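Local coordinates for secreted protein (PDB 5LXZ) that probably acts as a secreted mononuclear copper radical oxidase of the galactose oxidase-like family, at residues A[27-32]-A[546-551]; A[45-50]-A[77-82]; A[218-223]-A[246-251]; A[263-268]-A[295-300]. The protein carries 1 engineered substitution. One frame throughout, in Å; residues are numbered along the deposited sequence.

Interaction 1: A[27-32]-A[546-551]; sequences NTIHAA and STHVTD. With CU (copper (II) ion), chain B.
Thr547 sets its hydroxyl over one face of the His30 imidazole, with OG1 3.1 Å above the ring plane and displaced toward the rim. The two side chains lie alongside each other, pointing the same way. OG1 is anti to the backbone N (chi1 -165°), which leaves CG2 in the crowded position, near His30 ND1. That nitrogen is hydrogen-bonded to His83 NE2. The hydroxyl gives its proton to Ile29 O (Thr547 OG1 to Ile29 O 2.9 Å) and accepts, in the plane of the donor ring, from His548 ND1 at 2.8 Å. With its remaining ring nitrogen His548 binds copper, NE2 to CU 2.1 Å, beside Tyr248 and His461. Ile29 leans CG2 against His548 CE1 at 3.7 Å, an apolar branch suited to a ring whose nitrogens are both engaged. Water 1 donates to Ile29 O and accepts from His548 N, a second link between the same two residues. The backbones pair as antiparallel strands: Ser546 N reaches Ala31 O at 2.8 Å, almost straight at 169°, and Ala31 N returns a bond to Ser546 O. This adds strand 545-547 to the edge of the sheet holding 30-33, so that a turn of the C-terminal domain carries His548 to the copper within the propeller, as in galactose oxidase. An alanine at Thr547 would remove the hydroxyl linking His548 ND1 to Ile29 O and is likely to leave the rotation of the copper-binding imidazole less fixed. With ND1 donating and NE2 on the metal, His548 is probably a neutral ligand held by its second shell.

Interaction 2: A[45-50]-A[77-82]; sequences SGNNQD and DLFCTG
With OG of Ser45 in the crowded position between backbone N and carbonyl carbon (chi1 59°) and CG of Asp77 anti to its own backbone N (chi1 -158°), hydroxyl and carboxylate meet tip to tip. Ser45 OG donates to the syn lone pair of Asp77 OD2 across a very short 2.5 Å. The other oxygen is met from above the carboxylate plane: Ser45 N reaches Asp77 OD1 at 2.8 Å, and Phe79 N adds a weak bond to the same atom. Such buried donors would favour an ionised aspartate. Serine fits because its short side chain and its own amide can both address one carboxylate, while OG is also hydrogen-bonded to Tyr100.

Residues 78-81 form a type II beta turn leading into strand 81-85, so the carboxylate joins the loop after strand 39-44 to the entry of the neighbouring sheet. Cys80, at the third position, takes the positive phi of this turn. Its SG sits over the centre of one face of the Phe79 ring, 3.7 Å above the plane, while the backbone N of Asn47 lies over the opposite face, toward the rim. The ring so held meets Tyr100 edge-to-face and lies about 4 Å, at its nearest atom, from the copper bound by Tyr248. The Asn47 side chain crosses the ring obliquely, bringing CB to 3.6 Å from Phe79 CZ. Its amide, turned 36° from the ring, sends ND2 to Asp478. Gly46 takes a positive phi that glycine accepts readily. Asn48 next caps helix 49-54.

Interaction 3: A[218-223]-A[246-251]; sequences KDFQGI and RAYPTL. Engineered in segment 246-251: Ala247 (natural residue Trp). With CU (copper (II) ion), chain B; EDO (1,2-ethanediol), chain P.
Phe220 drives the edge of its ring into the face of Tyr248, a T-shaped pair with centroids 4.9 Å apart and planes at 68°. Phe220 CZ leads, standing over the rim of the tyrosine ring rather than its centre and coming to 3.5 Å from Tyr248 CE1. CG of Phe220 is anti to the backbone N (chi1 -179°), which extends the ring straight across to the other segment; a phenylalanine has the length and flat C-H edge for this. The other face of the tyrosine ring stacks with Tyr298. Beside the pair, CB of Ala247, an engineered residue where the natural sequence has tryptophan, lies 3.7 Å from Phe220 CZ.

The backbones run close where Gly222 passes Ala247, with Gly222 CA 3.6 Å from Ala247 N. Any side chain on that glycine would strike the neighbouring backbone. One step further, Arg246 N donates to Ile223 O at 2.9 Å, nearly straight at 170° though above the carbonyl plane. The arginine side chain turns away to Glu277, Lys275 and Ser263. Strand 218-222 is thereby fastened to the start of a kelch motif, just ahead of strand 250-253, where 1,2-ethanediol accepts from Leu251 N.

Tyr248 OH binds CU at 2.1 Å; water 2, His461 and His548 are further ligands of the metal. The phenol oxygen is also hydrogen-bonded to Tyr460. In galactose oxidase the equivalent tyrosine carries the radical and is thioether-linked to a cysteine. Gripped between the edge of Phe220 and the face of Tyr298, the ring is held in one plane, and the copper would probably favour its deprotonated oxygen.

Interaction 4: A[263-268]-A[295-300]; sequences SGLDDI and FPTYPA
Neither segment is helix or strand: Ser263 and Gly264 both have positive phi (68° and 107°), and they carry the chain past Thr297, with CA atoms of Gly264 and Thr297 5.1 Å apart. Ser263 does most of the work. Its OG, anti to the backbone N, reaches over to the other loop and donates to Phe295 O at 2.7 Å, arriving above the carbonyl plane. Pro296 O lies near the same hydroxyl, OG to O 3.0 Å. A serine is small enough to enter between these carbonyls, and its CB also rests against Pro299 CD at 4.2 Å. An alanine at Ser263 would remove the one hydrogen bond between segments 263-268 and 295-300 and would probably loosen their alignment. The loops belong to successive kelch motifs: 263-268 follows strand 259-262 of one blade and 295-300 precedes strand 301-303 of the next, so the contact joins neighbouring blades of the propeller. Thr297 turns its methyl to the first loop, CG2 standing 4.0 Å from Gly264 CA, with Leu265 CD2 nearby, while its hydroxyl bonds to Gly317 O. Gly264 has backbone angles at which a beta carbon would collide with the carbonyl oxygen of Ser263, so glycine suits the place. Asp266 OD1 accepts from Ile268 N at 2.9 Å, an Asx turn that curls the loop, and the Asp266 backbone is bonded to Gly222.

From the N terminus, segment 27-32 opens first and waits longest for its partner: interaction 1 closes only at 546-551, a span that encloses the other three contacts. Inside it they follow in series without crossing. Interaction 2 closes a short loop from 45-50 to 77-82, interaction 3 one from 218-223 to 246-251, and interaction 4 one from 263-268 to 295-300. Cys80 O to Tyr248 N joins interactions 2 and 3, while Ala247 O to Leu265 N and Thr250 OG1 to Pro299 O join 3 and 4. Tyr298 packs on His548, and interactions 1 and 3 share the copper, tying C-terminal domain and kelch blades around one metal.

Interaction 1: A[27-32]-A[546-551]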
loop_
_atom_site.group_PDB
_atom_site.type_symbol
_atom_site.label_atom_id
_atom_site.label_comp_id
_atom_site.label_asym_id
_atom_site.label_seq_id
_atom_site.Cartn_x
_atom_site.Cartn_y
_atom_site.Cartn_z
ATOM N N ASN A 27 -14.273 9.617 1.581
ATOM C CA ASN A 27 -12.859 9.608 1.943
ATOM C C ASN A 27 -12.163 8.456 1.212
ATOM O O ASN A 27 -11.997 7.390 1.783
ATOM C CB ASN A 27 -12.669 9.454 3.436
ATOM C CG ASN A 27 -13.283 10.593 4.245
ATOM O OD1 ASN A 27 -13.723 11.606 3.698
ATOM N ND2 ASN A 27 -13.267 10.428 5.547
ATOM N N THR A 28 -11.791 8.686 -0.037
ATOM C CA THR A 28 -11.162 7.622 -0.815
ATOM C C THR A 28 -9.786 7.289 -0.251
ATOM O O THR A 28 -8.894 8.136 -0.195
ATOM C CB THR A 28 -11.008 8.021 -2.300
ATOM O OG1 THR A 28 -12.293 8.375 -2.814
ATOM C CG2 THR A 28 -10.421 6.867 -3.111
ATOM N N ILE A 29 -9.598 6.033 0.092
ATOM C CA ILE A 29 -8.339 5.531 0.663
ATOM C C ILE A 29 -7.675 4.478 -0.249
ATOM O O ILE A 29 -6.466 4.278 -0.167
ATOM C CB ILE A 29 -8.555 4.994 2.086
ATOM C CG1 ILE A 29 -8.994 6.180 2.976
ATOM C CG2 ILE A 29 -7.327 4.327 2.665
ATOM C CD1 ILE A 29 -9.529 5.751 4.311
ATOM N N HIS A 30 -8.421 3.864 -1.160
ATOM C CA HIS A 30 -7.901 2.924 -2.125
ATOM C C HIS A 30 -8.463 3.315 -3.458
ATOM O O HIS A 30 -9.656 3.667 -3.551
ATOM C CB HIS A 30 -8.449 1.520 -1.828
ATOM C CG HIS A 30 -8.229 1.037 -0.439
ATOM N ND1 HIS A 30 -7.315 0.054 -0.117
ATOM C CD2 HIS A 30 -8.793 1.402 0.731
ATOM C CE1 HIS A 30 -7.337 -0.168 1.186
ATOM N NE2 HIS A 30 -8.197 0.662 1.726
ATOM N N ALA A 31 -7.695 3.143 -4.515
ATOM C CA ALA A 31 -8.250 3.244 -5.840
ATOM C C ALA A 31 -7.592 2.266 -6.773
ATOM O O ALA A 31 -6.420 1.892 -6.580
ATOM C CB ALA A 31 -8.153 4.647 -6.375
ATOM N N ALA A 32 -8.343 1.841 -7.765
ATOM C CA ALA A 32 -7.822 0.929 -8.763
ATOM C C ALA A 32 -8.405 1.274 -10.119
ATOM O O ALA A 32 -9.607 1.465 -10.234
ATOM C CB ALA A 32 -8.159 -0.503 -8.409
ATOM N N SER A 546 -3.817 1.171 -5.737
ATOM C CA SER A 546 -2.982 1.941 -4.872
ATOM C C SER A 546 -3.661 2.177 -3.533
ATOM O O SER A 546 -4.796 2.654 -3.487
ATOM C CB SER A 546 -2.700 3.274 -5.560
ATOM O OG SER A 546 -1.837 4.116 -4.777
ATOM N N THR A 547 -2.925 1.957 -2.455
ATOM C CA THR A 547 -3.347 2.336 -1.111
ATOM C C THR A 547 -2.141 2.348 -0.196
ATOM O O THR A 547 -1.205 1.613 -0.409
ATOM C CB THR A 547 -4.393 1.362 -0.499
ATOM O OG1 THR A 547 -5.011 1.959 0.642
ATOM C CG2 THR A 547 -3.802 -0.016 -0.064
ATOM N N HIS A 548 -2.159 3.240 0.785
ATOM C CA HIS A 548 -1.132 3.308 1.795
ATOM C C HIS A 548 0.257 3.225 1.211
ATOM O O HIS A 548 1.106 2.507 1.713
ATOM C CB HIS A 548 -1.334 2.215 2.871
ATOM C CG HIS A 548 -2.572 2.360 3.693
ATOM N ND1 HIS A 548 -3.830 2.127 3.214
ATOM C CD2 HIS A 548 -2.729 2.632 5.016
ATOM C CE1 HIS A 548 -4.704 2.212 4.183
ATOM N NE2 HIS A 548 -4.055 2.553 5.281
ATOM N N VAL A 549 0.535 4.038 0.188
ATOM C CA VAL A 549 1.859 4.171 -0.363
ATOM C C VAL A 549 2.370 2.873 -0.999
ATOM O O VAL A 549 3.582 2.671 -1.119
ATOM C CB VAL A 549 2.908 4.714 0.662
ATOM C CG1 VAL A 549 3.954 5.533 -0.071
ATOM C CG2 VAL A 549 2.280 5.579 1.745
ATOM N N THR A 550 1.433 2.016 -1.410
ATOM C CA THR A 550 1.738 0.652 -1.816
ATOM C C THR A 550 0.963 0.355 -3.092
ATOM O O THR A 550 -0.264 0.498 -3.108
ATOM C CB THR A 550 1.326 -0.339 -0.701
ATOM O OG1 THR A 550 1.935 0.077 0.526
ATOM C CG2 THR A 550 1.796 -1.783 -0.996
ATOM N N ASP A 551 1.651 -0.144 -4.099
ATOM C CA ASP A 551 1.028 -0.556 -5.353
ATOM C C ASP A 551 1.863 -1.659 -5.944
ATOM O O ASP A 551 2.872 -1.423 -6.571
ATOM C CB ASP A 551 0.951 0.658 -6.259
ATOM C CG ASP A 551 0.304 0.406 -7.581
ATOM O OD1 ASP A 551 -0.025 -0.745 -7.952
ATOM O OD2 ASP A 551 0.120 1.466 -8.262
HETATM CU CU CU B . -4.812 3.393 7.018
HETATM O O HOH W 1 -4.111 5.333 0.756
HETATM O O HOH W 2 -5.761 3.520 8.981
#

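Interaction 2: A[45-50]-A[77-82]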
loop_
_atom_site.group_PDB
_atom_site.type_symbol
_atom_site.label_atom_id
_atom_site.label_comp_id
_atom_site.label_asym_id
_atom_site.label_seq_id
_atom_site.Cartn_x
_atom_site.Cartn_y
_atom_site.Cartn_z
ATOM N N SER A 45 -15.503 2.803 5.558
ATOM C CA SER A 45 -15.964 3.810 6.498
ATOM C C SER A 45 -15.119 5.079 6.459
ATOM O O SER A 45 -15.449 6.070 7.100
ATOM C CB SER A 45 -16.008 3.252 7.911
ATOM O OG SER A 45 -14.720 2.810 8.292
ATOM N N GLY A 46 -14.026 5.071 5.701
ATOM C CA GLY A 46 -13.318 6.306 5.380
ATOM C C GLY A 46 -12.455 6.833 6.508
ATOM O O GLY A 46 -12.152 8.038 6.542
ATOM N N ASN A 47 -12.031 5.968 7.428
ATOM C CA ASN A 47 -11.350 6.380 8.637
ATOM C C ASN A 47 -12.137 7.474 9.374
ATOM O O ASN A 47 -11.594 8.499 9.773
ATOM C CB ASN A 47 -9.922 6.843 8.365
ATOM C CG ASN A 47 -9.076 6.887 9.631
ATOM O OD1 ASN A 47 -9.337 6.176 10.605
ATOM N ND2 ASN A 47 -8.048 7.688 9.627
ATOM N N ASN A 48 -13.438 7.245 9.476
ATOM C CA ASN A 48 -14.362 8.170 10.119
ATOM C C ASN A 48 -15.121 7.351 11.158
ATOM O O ASN A 48 -15.810 6.405 10.825
ATOM C CB ASN A 48 -15.249 8.760 9.077
ATOM C CG ASN A 48 -16.286 9.680 9.660
ATOM O OD1 ASN A 48 -17.242 9.227 10.275
ATOM N ND2 ASN A 48 -16.143 10.955 9.399
ATOM N N GLN A 49 -14.985 7.744 12.408
ATOM C CA GLN A 49 -15.542 7.023 13.560
ATOM C C GLN A 49 -17.028 6.920 13.469
ATOM O O GLN A 49 -17.581 5.886 13.787
ATOM C CB GLN A 49 -15.216 7.776 14.857
ATOM C CG GLN A 49 -13.747 7.928 15.128
ATOM C CD GLN A 49 -13.048 6.593 15.222
ATOM O OE1 GLN A 49 -13.684 5.560 15.469
ATOM N NE2 GLN A 49 -11.731 6.597 15.028
ATOM N N ASP A 50 -17.661 7.995 13.007
ATOM C CA ASP A 50 -19.121 7.982 12.862
ATOM C C ASP A 50 -19.554 6.941 11.871
ATOM O O ASP A 50 -20.482 6.171 12.115
ATOM C CB ASP A 50 -19.660 9.360 12.481
ATOM C CG ASP A 50 -19.501 10.378 13.589
ATOM O OD1 ASP A 50 -19.436 10.002 14.783
ATOM O OD2 ASP A 50 -19.418 11.583 13.244
ATOM N N ASP A 77 -16.519 -3.216 5.683
ATOM C CA ASP A 77 -15.620 -2.079 5.829
ATOM C C ASP A 77 -14.292 -2.368 5.120
ATOM O O ASP A 77 -13.336 -2.807 5.757
ATOM C CB ASP A 77 -15.370 -1.678 7.274
ATOM C CG ASP A 77 -14.901 -0.257 7.380
ATOM O OD1 ASP A 77 -14.571 0.304 6.314
ATOM O OD2 ASP A 77 -14.887 0.327 8.490
ATOM N N LEU A 78 -14.268 -2.025 3.839
ATOM C CA LEU A 78 -13.124 -2.315 2.946
ATOM C C LEU A 78 -11.995 -1.323 3.036
ATOM O O LEU A 78 -11.016 -1.430 2.319
ATOM C CB LEU A 78 -13.595 -2.443 1.525
ATOM C CG LEU A 78 -14.624 -3.530 1.340
ATOM C CD1 LEU A 78 -14.979 -3.601 -0.132
ATOM C CD2 LEU A 78 -14.192 -4.874 1.916
ATOM N N PHE A 79 -12.098 -0.389 3.952
ATOM C CA PHE A 79 -10.983 0.409 4.376
ATOM C C PHE A 79 -9.986 -0.601 4.981
ATOM O O PHE A 79 -10.393 -1.506 5.649
ATOM C CB PHE A 79 -11.588 1.428 5.403
ATOM C CG PHE A 79 -10.618 2.120 6.289
ATOM C CD1 PHE A 79 -9.421 2.610 5.817
ATOM C CD2 PHE A 79 -10.947 2.323 7.645
ATOM C CE1 PHE A 79 -8.555 3.276 6.659
ATOM C CE2 PHE A 79 -10.082 2.948 8.488
ATOM C CZ PHE A 79 -8.881 3.443 7.995
ATOM N N CYS A 80 -8.703 -0.459 4.781
ATOM C CA CYS A 80 -7.755 -1.435 5.426
ATOM C C CYS A 80 -7.637 -2.774 4.706
ATOM O O CYS A 80 -7.121 -3.729 5.272
ATOM C CB CYS A 80 -8.067 -1.799 6.924
ATOM S SG CYS A 80 -8.375 -0.511 8.161
ATOM N N THR A 81 -8.143 -2.870 3.483
ATOM C CA THR A 81 -7.982 -4.096 2.715
ATOM C C THR A 81 -6.716 -4.121 1.911
ATOM O O THR A 81 -6.064 -3.105 1.725
ATOM C CB THR A 81 -9.110 -4.196 1.664
ATOM O OG1 THR A 81 -9.222 -2.939 0.962
ATOM C CG2 THR A 81 -10.360 -4.554 2.293
ATOM N N GLY A 82 -6.354 -5.315 1.416
ATOM C CA GLY A 82 -5.355 -5.482 0.389
ATOM C C GLY A 82 -6.060 -5.877 -0.891
ATOM O O GLY A 82 -7.208 -6.318 -0.861
#

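Interaction 3: A[218-223]-A[246-251]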
loop_
_atom_site.group_PDB
_atom_site.type_symbol
_atom_site.label_atom_id
_atom_site.label_comp_id
_atom_site.label_asym_id
_atom_site.label_seq_id
_atom_site.Cartn_x
_atom_site.Cartn_y
_atom_site.Cartn_z
ATOM N N LYS A 218 -5.352 4.266 18.641
ATOM C CA LYS A 218 -6.467 3.611 17.961
ATOM C C LYS A 218 -6.564 2.136 18.414
ATOM O O LYS A 218 -5.540 1.549 18.777
ATOM C CB LYS A 218 -6.212 3.690 16.463
ATOM C CG LYS A 218 -7.315 4.410 15.703
ATOM N N ASP A 219 -7.799 1.604 18.475
ATOM C CA ASP A 219 -8.105 0.167 18.738
ATOM C C ASP A 219 -8.521 -0.402 17.376
ATOM O O ASP A 219 -9.703 -0.450 17.044
ATOM C CB ASP A 219 -9.221 0.046 19.785
ATOM C CG ASP A 219 -9.636 -1.404 20.077
ATOM O OD1 ASP A 219 -8.915 -2.344 19.656
ATOM O OD2 ASP A 219 -10.702 -1.596 20.729
ATOM N N PHE A 220 -7.575 -1.013 16.713
ATOM C CA PHE A 220 -7.688 -1.269 15.320
ATOM C C PHE A 220 -7.706 -2.795 15.038
ATOM O O PHE A 220 -6.720 -3.443 15.340
ATOM C CB PHE A 220 -6.483 -0.556 14.747
ATOM C CG PHE A 220 -6.367 -0.636 13.260
ATOM C CD1 PHE A 220 -7.478 -0.660 12.480
ATOM C CD2 PHE A 220 -5.112 -0.620 12.656
ATOM C CE1 PHE A 220 -7.375 -0.712 11.101
ATOM C CE2 PHE A 220 -4.998 -0.697 11.284
ATOM C CZ PHE A 220 -6.127 -0.731 10.503
ATOM N N GLN A 221 -8.800 -3.349 14.468
ATOM C CA GLN A 221 -9.045 -4.789 14.434
ATOM C C GLN A 221 -9.409 -5.222 13.021
ATOM O O GLN A 221 -10.209 -4.534 12.391
ATOM C CB GLN A 221 -10.244 -5.106 15.305
ATOM C CG GLN A 221 -10.025 -4.779 16.801
ATOM C CD GLN A 221 -11.287 -4.949 17.642
ATOM O OE1 GLN A 221 -12.383 -5.088 17.147
ATOM N NE2 GLN A 221 -11.116 -4.927 18.936
ATOM N N GLY A 222 -8.875 -6.354 12.595
ATOM C CA GLY A 222 -9.075 -6.856 11.216
ATOM C C GLY A 222 -10.274 -7.747 11.055
ATOM O O GLY A 222 -10.814 -8.287 12.028
ATOM N N ILE A 223 -10.641 -7.984 9.785
ATOM C CA ILE A 223 -11.676 -8.928 9.413
ATOM C C ILE A 223 -11.163 -9.893 8.327
ATOM O O ILE A 223 -10.096 -9.659 7.756
ATOM C CB ILE A 223 -12.918 -8.185 8.911
ATOM C CG1 ILE A 223 -12.635 -7.461 7.585
ATOM C CG2 ILE A 223 -13.455 -7.244 10.007
ATOM C CD1 ILE A 223 -13.841 -6.726 7.019
ATOM N N ARG A 246 -7.390 -9.855 8.806
ATOM C CA ARG A 246 -6.264 -9.007 8.434
ATOM C C ARG A 246 -6.732 -7.605 8.110
ATOM O O ARG A 246 -7.426 -7.397 7.134
ATOM C CB ARG A 246 -5.516 -9.561 7.214
ATOM C CG ARG A 246 -5.083 -11.025 7.307
ATOM C CD ARG A 246 -4.473 -11.409 5.952
ATOM N NE ARG A 246 -4.231 -12.833 5.913
ATOM C CZ ARG A 246 -3.116 -13.443 6.327
ATOM N NH1 ARG A 246 -2.064 -12.783 6.735
ATOM N NH2 ARG A 246 -3.014 -14.770 6.306
ATOM N N ALA A 247 -6.336 -6.646 8.943
ATOM C CA ALA A 247 -6.326 -5.243 8.582
ATOM C C ALA A 247 -4.950 -4.931 8.055
ATOM O O ALA A 247 -3.946 -5.151 8.737
ATOM C CB ALA A 247 -6.632 -4.325 9.769
ATOM N N TYR A 248 -4.892 -4.395 6.834
ATOM C CA TYR A 248 -3.652 -3.960 6.164
ATOM C C TYR A 248 -2.780 -5.106 5.622
ATOM O O TYR A 248 -1.544 -5.088 5.733
ATOM C CB TYR A 248 -2.780 -3.092 7.057
ATOM C CG TYR A 248 -3.249 -1.740 7.408
ATOM C CD1 TYR A 248 -4.486 -1.238 7.017
ATOM C CD2 TYR A 248 -2.373 -0.926 8.098
ATOM C CE1 TYR A 248 -4.842 0.044 7.369
ATOM C CE2 TYR A 248 -2.734 0.324 8.463
ATOM C CZ TYR A 248 -3.951 0.807 8.096
ATOM O OH TYR A 248 -4.202 2.082 8.485
ATOM N N PRO A 249 -3.378 -6.126 5.008
ATOM C CA PRO A 249 -2.556 -7.138 4.362
ATOM C C PRO A 249 -2.056 -6.679 2.965
ATOM O O PRO A 249 -2.695 -5.841 2.306
ATOM C CB PRO A 249 -3.526 -8.289 4.210
ATOM C CG PRO A 249 -4.780 -7.614 3.857
ATOM C CD PRO A 249 -4.799 -6.343 4.698
ATOM N N THR A 250 -0.934 -7.262 2.530
ATOM C CA THR A 250 -0.612 -7.195 1.103
ATOM C C THR A 250 -1.119 -8.427 0.416
ATOM O O THR A 250 -0.924 -9.531 0.916
ATOM C CB THR A 250 0.896 -7.051 0.892
ATOM O OG1 THR A 250 1.226 -5.692 1.207
ATOM C CG2 THR A 250 1.335 -7.308 -0.534
ATOM N N LEU A 251 -1.754 -8.213 -0.745
ATOM C CA LEU A 251 -2.097 -9.283 -1.675
ATOM C C LEU A 251 -1.219 -9.144 -2.892
ATOM O O LEU A 251 -1.166 -8.051 -3.470
ATOM C CB LEU A 251 -3.553 -9.149 -2.086
ATOM C CG LEU A 251 -4.574 -9.891 -1.214
ATOM C CD1 LEU A 251 -4.531 -9.568 0.223
ATOM C CD2 LEU A 251 -5.972 -9.626 -1.805
HETATM CU CU CU B . -4.812 3.393 7.018
HETATM C C1 EDO P . -1.999 -3.618 -0.803
HETATM O O1 EDO P . -3.306 -3.414 -1.368
HETATM C C2 EDO P . -1.248 -4.590 -1.642
HETATM O O2 EDO P . -2.213 -5.618 -1.896
HETATM O O HOH W 2 -5.761 3.520 8.981
#

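Interaction 4: A[263-268]-A[295-300]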
loop_
_atom_site.group_PDB
_atom_site.type_symbol
_atom_site.label_atom_id
_atom_site.label_comp_id
_atom_site.label_asym_id
_atom_site.label_seq_id
_atom_site.Cartn_x
_atom_site.Cartn_y
_atom_site.Cartn_z
ATOM N N SER A 263 0.583 -10.769 6.138
ATOM C CA SER A 263 0.556 -9.815 7.247
ATOM C C SER A 263 -0.838 -9.291 7.529
ATOM O O SER A 263 -1.831 -9.939 7.220
ATOM C CB SER A 263 1.617 -8.715 7.057
ATOM O OG SER A 263 1.822 -8.018 8.312
ATOM N N GLY A 264 -0.912 -8.152 8.195
ATOM C CA GLY A 264 -2.128 -7.568 8.681
ATOM C C GLY A 264 -2.275 -7.691 10.196
ATOM O O GLY A 264 -1.513 -8.387 10.851
ATOM N N LEU A 265 -3.188 -6.924 10.731
ATOM C CA LEU A 265 -3.566 -7.013 12.136
ATOM C C LEU A 265 -4.752 -7.930 12.250
ATOM O O LEU A 265 -5.718 -7.829 11.500
ATOM C CB LEU A 265 -3.900 -5.634 12.687
ATOM C CG LEU A 265 -2.800 -4.588 12.548
ATOM C CD1 LEU A 265 -3.319 -3.263 13.105
ATOM C CD2 LEU A 265 -1.574 -5.029 13.298
ATOM N N ASP A 266 -4.729 -8.741 13.298
ATOM C CA ASP A 266 -5.787 -9.687 13.554
ATOM C C ASP A 266 -7.010 -9.071 14.248
ATOM O O ASP A 266 -7.132 -7.874 14.382
ATOM C CB ASP A 266 -5.189 -10.875 14.307
ATOM C CG ASP A 266 -5.084 -10.654 15.791
ATOM O OD1 ASP A 266 -5.482 -9.586 16.330
ATOM O OD2 ASP A 266 -4.611 -11.613 16.429
ATOM N N ASP A 267 -7.938 -9.921 14.692
ATOM C CA ASP A 267 -9.248 -9.441 15.116
ATOM C C ASP A 267 -9.239 -8.776 16.485
ATOM O O ASP A 267 -10.250 -8.211 16.875
ATOM C CB ASP A 267 -10.308 -10.542 15.034
ATOM C CG ASP A 267 -10.114 -11.652 16.046
ATOM O OD1 ASP A 267 -9.190 -11.629 16.896
ATOM O OD2 ASP A 267 -10.941 -12.580 15.957
ATOM N N ILE A 268 -8.110 -8.823 17.188
ATOM C CA ILE A 268 -7.942 -7.992 18.392
ATOM C C ILE A 268 -6.773 -7.030 18.289
ATOM O O ILE A 268 -6.333 -6.470 19.282
ATOM C CB ILE A 268 -7.923 -8.839 19.684
ATOM C CG1 ILE A 268 -6.717 -9.769 19.706
ATOM C CG2 ILE A 268 -9.241 -9.592 19.822
ATOM C CD1 ILE A 268 -6.479 -10.402 21.063
ATOM N N PHE A 295 6.041 -10.297 8.383
ATOM C CA PHE A 295 6.352 -8.957 7.911
ATOM C C PHE A 295 5.456 -7.938 8.608
ATOM O O PHE A 295 4.366 -8.290 9.046
ATOM C CB PHE A 295 6.073 -8.826 6.393
ATOM C CG PHE A 295 6.917 -9.695 5.514
ATOM C CD1 PHE A 295 6.505 -10.973 5.176
ATOM C CD2 PHE A 295 8.129 -9.225 5.023
ATOM C CE1 PHE A 295 7.286 -11.768 4.380
ATOM C CE2 PHE A 295 8.928 -10.037 4.207
ATOM C CZ PHE A 295 8.467 -11.299 3.855
ATOM N N PRO A 296 5.868 -6.675 8.597
ATOM C CA PRO A 296 4.953 -5.612 8.966
ATOM C C PRO A 296 3.802 -5.502 7.987
ATOM O O PRO A 296 3.826 -6.205 6.982
ATOM C CB PRO A 296 5.811 -4.343 8.887
ATOM C CG PRO A 296 6.968 -4.725 8.047
ATOM C CD PRO A 296 7.198 -6.177 8.204
ATOM N N THR A 297 2.875 -4.604 8.232
ATOM C CA THR A 297 1.694 -4.464 7.371
ATOM C C THR A 297 2.026 -3.790 6.062
ATOM O O THR A 297 3.045 -3.129 5.914
ATOM C CB THR A 297 0.585 -3.674 8.076
ATOM O OG1 THR A 297 1.015 -2.322 8.276
ATOM C CG2 THR A 297 0.176 -4.345 9.352
ATOM N N TYR A 298 1.165 -3.995 5.071
ATOM C CA TYR A 298 1.373 -3.562 3.699
ATOM C C TYR A 298 2.830 -3.709 3.258
ATOM O O TYR A 298 3.426 -2.752 2.698
ATOM C CB TYR A 298 0.837 -2.145 3.435
ATOM C CG TYR A 298 -0.661 -2.012 3.450
ATOM C CD1 TYR A 298 -1.457 -2.852 2.703
ATOM C CD2 TYR A 298 -1.299 -1.009 4.185
ATOM C CE1 TYR A 298 -2.826 -2.720 2.696
ATOM C CE2 TYR A 298 -2.667 -0.880 4.202
ATOM C CZ TYR A 298 -3.438 -1.705 3.436
ATOM O OH TYR A 298 -4.809 -1.516 3.468
ATOM N N PRO A 299 3.420 -4.891 3.420
ATOM C CA PRO A 299 4.775 -5.068 2.907
ATOM C C PRO A 299 4.790 -4.949 1.409
ATOM O O PRO A 299 3.946 -5.486 0.726
ATOM C CB PRO A 299 5.176 -6.468 3.353
ATOM C CG PRO A 299 3.832 -7.172 3.443
ATOM C CD PRO A 299 2.836 -6.161 3.911
ATOM N N ALA A 300 5.750 -4.222 0.854
ATOM C CA ALA A 300 5.839 -4.070 -0.587
ATOM C C ALA A 300 6.485 -5.293 -1.211
ATOM O O ALA A 300 7.704 -5.419 -1.192
ATOM C CB ALA A 300 6.612 -2.812 -0.926
#